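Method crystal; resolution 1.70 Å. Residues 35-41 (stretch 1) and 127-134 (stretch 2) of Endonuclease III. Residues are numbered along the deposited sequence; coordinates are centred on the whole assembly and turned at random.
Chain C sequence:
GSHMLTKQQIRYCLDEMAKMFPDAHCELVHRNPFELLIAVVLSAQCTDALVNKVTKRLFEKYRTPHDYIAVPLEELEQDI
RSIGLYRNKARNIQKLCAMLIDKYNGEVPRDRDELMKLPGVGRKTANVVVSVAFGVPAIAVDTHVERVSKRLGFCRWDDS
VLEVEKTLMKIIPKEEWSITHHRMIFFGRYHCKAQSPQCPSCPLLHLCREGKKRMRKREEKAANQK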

# COMPACT_ATOMS: atom_id res chain seq x y z
N GLU C 35 -5.52 -8.73 -11.47
CA GLU C 35 -4.08 -8.83 -11.31
C GLU C 35 -3.63 -7.88 -10.21
O GLU C 35 -2.71 -8.19 -9.45
CB GLU C 35 -3.35 -8.50 -12.61
CG GLU C 35 -3.35 -9.62 -13.63
CD GLU C 35 -2.52 -9.29 -14.86
OE1 GLU C 35 -2.48 -10.13 -15.77
OE2 GLU C 35 -1.92 -8.20 -14.90
N LEU C 36 -4.26 -6.71 -10.12
CA LEU C 36 -3.87 -5.76 -9.07
C LEU C 36 -4.16 -6.37 -7.71
O LEU C 36 -3.33 -6.33 -6.81
CB LEU C 36 -4.62 -4.44 -9.19
CG LEU C 36 -4.30 -3.42 -8.08
CD1 LEU C 36 -2.82 -3.06 -8.10
CD2 LEU C 36 -5.15 -2.17 -8.26
N LEU C 37 -5.36 -6.92 -7.55
CA LEU C 37 -5.75 -7.52 -6.27
C LEU C 37 -4.75 -8.57 -5.82
O LEU C 37 -4.30 -8.56 -4.67
CB LEU C 37 -7.15 -8.14 -6.36
CG LEU C 37 -7.64 -8.86 -5.09
CD1 LEU C 37 -7.69 -7.88 -3.93
CD2 LEU C 37 -9.02 -9.44 -5.35
N ILE C 38 -4.40 -9.49 -6.71
CA ILE C 38 -3.44 -10.54 -6.34
C ILE C 38 -2.09 -9.92 -5.98
O ILE C 38 -1.48 -10.29 -4.98
CB ILE C 38 -3.21 -11.55 -7.49
CG1 ILE C 38 -4.52 -12.29 -7.81
CG2 ILE C 38 -2.10 -12.53 -7.10
CD1 ILE C 38 -5.09 -13.06 -6.64
N ALA C 39 -1.64 -8.98 -6.80
CA ALA C 39 -0.36 -8.33 -6.56
C ALA C 39 -0.28 -7.62 -5.21
O ALA C 39 0.73 -7.72 -4.51
CB ALA C 39 -0.06 -7.34 -7.69
N VAL C 40 -1.34 -6.91 -4.83
CA VAL C 40 -1.34 -6.18 -3.57
C VAL C 40 -1.38 -7.16 -2.39
O VAL C 40 -0.74 -6.92 -1.37
CB VAL C 40 -2.53 -5.19 -3.50
CG1 VAL C 40 -2.52 -4.44 -2.17
CG2 VAL C 40 -2.40 -4.18 -4.64
N VAL C 41 -2.11 -8.26 -2.54
CA VAL C 41 -2.17 -9.25 -1.47
C VAL C 41 -0.76 -9.80 -1.24
O VAL C 41 -0.31 -9.96 -0.10
CB VAL C 41 -3.12 -10.42 -1.83
CG1 VAL C 41 -2.91 -11.61 -0.88
CG2 VAL C 41 -4.58 -9.95 -1.72
N ASN C 127 -7.98 -0.55 0.29
CA ASN C 127 -7.83 0.85 -0.11
C ASN C 127 -6.97 1.01 -1.36
O ASN C 127 -7.27 1.84 -2.22
CB ASN C 127 -7.25 1.69 1.03
CG ASN C 127 -8.30 2.07 2.07
OD1 ASN C 127 -9.49 1.88 1.85
ND2 ASN C 127 -7.86 2.62 3.19
N VAL C 128 -5.89 0.25 -1.46
CA VAL C 128 -5.04 0.35 -2.65
C VAL C 128 -5.85 -0.06 -3.87
O VAL C 128 -5.82 0.63 -4.90
CB VAL C 128 -3.80 -0.57 -2.56
CG1 VAL C 128 -3.10 -0.63 -3.92
CG2 VAL C 128 -2.85 -0.03 -1.51
N VAL C 129 -6.56 -1.17 -3.77
CA VAL C 129 -7.35 -1.66 -4.89
C VAL C 129 -8.44 -0.68 -5.35
O VAL C 129 -8.52 -0.38 -6.55
CB VAL C 129 -7.97 -3.04 -4.57
CG1 VAL C 129 -8.90 -3.49 -5.71
CG2 VAL C 129 -6.85 -4.05 -4.37
N VAL C 130 -9.27 -0.18 -4.44
CA VAL C 130 -10.33 0.72 -4.88
C VAL C 130 -9.77 2.02 -5.44
O VAL C 130 -10.36 2.61 -6.36
CB VAL C 130 -11.33 1.05 -3.74
CG1 VAL C 130 -11.95 -0.24 -3.22
CG2 VAL C 130 -10.65 1.82 -2.62
N SER C 131 -8.64 2.46 -4.92
CA SER C 131 -8.01 3.70 -5.36
C SER C 131 -7.34 3.58 -6.72
O SER C 131 -7.62 4.36 -7.63
CB SER C 131 -6.97 4.14 -4.33
OG SER C 131 -6.27 5.29 -4.79
N VAL C 132 -6.47 2.59 -6.85
CA VAL C 132 -5.74 2.40 -8.09
C VAL C 132 -6.59 1.82 -9.22
O VAL C 132 -6.56 2.33 -10.34
CB VAL C 132 -4.50 1.52 -7.82
CG1 VAL C 132 -3.68 1.37 -9.10
CG2 VAL C 132 -3.68 2.30 -6.80
N ALA C 133 -7.35 0.78 -8.93
CA ALA C 133 -8.18 0.15 -9.94
C ALA C 133 -9.47 0.88 -10.31
O ALA C 133 -9.84 0.94 -11.49
CB ALA C 133 -8.52 -1.27 -9.51
N PHE C 134 -10.17 1.42 -9.31
CA PHE C 134 -11.45 2.06 -9.57
C PHE C 134 -11.54 3.56 -9.33
O PHE C 134 -12.63 4.13 -9.34
CB PHE C 134 -12.53 1.34 -8.77
CG PHE C 134 -12.49 -0.15 -8.93
CD1 PHE C 134 -12.67 -0.73 -10.18
CD2 PHE C 134 -12.26 -0.98 -7.84
CE1 PHE C 134 -12.61 -2.12 -10.35
CE2 PHE C 134 -12.20 -2.37 -7.99
CZ PHE C 134 -12.37 -2.94 -9.25

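What stands out in this contact is how much of it gathers around one methyl group. CD2 of Leu-36 is the closest atom of that residue to each of four residues on the other helix: it lies 3.7 Å from CB of Ala-133, 3.8 Å from CB of Val-132, 4.1 Å from CA of Val-129 and 4.4 Å from the carbonyl O of Val-128. The methyl therefore rests against backbone as well as side chains, in the manner of a knob set among the residues of a neighboring helix. Leucine suits this place because its branch lies at CG, one bond beyond CB; with chi1 t and chi2 p, the side chain carries CD2 across the gap. Alanine suits the other side of the contact, since its CB is the whole side chain and the leucine methyl can come close to the helix there.

The two helices run roughly antiparallel, at 145° between their N-to-C directions, and their axes approach to 9.7 Å. Their nearest alpha carbons, CA of Leu-37 and CA of Val-129, are 6.2 Å apart. Neither residue points its CA-to-CB bond straight at the partner; both bonds run sideways. Their side chains nevertheless meet, with CD1 of Leu-37 3.9 Å from CG2 of Val-129. The length of leucine helps it reach this point, while the beta-branched valine presents a methyl close to its own backbone.

One turn on from Leu-36, Val-40 also points toward the partner helix. CG2 of Val-40 packs 3.7 Å from CG1 of Val-128. More loosely, CG2 of Val-40 lies 4.5 Å from CG2 of Val-129. Two compact valines suit this position, where the alpha carbons of Val-40 and Val-128 are 7.6 Å apart: short, branched side chains fill the space between the backbones. Both take the t rotamer.

No hydrogen bond joins the two stretches; the contact consists of apolar packing and buries 283 Å² in total. Backbone polar groups are served within each helix instead. Val-40 N donates to Leu-36 O at 2.9 Å, and Val-132 N donates to Val-128 O at 2.8 Å, so the carbonyl near the Leu-36 methyl already has a partner. The polar side chains of Glu-35, Asn-127 and Ser-131 take no part in the contact and are hydrogen-bonded elsewhere in the structure.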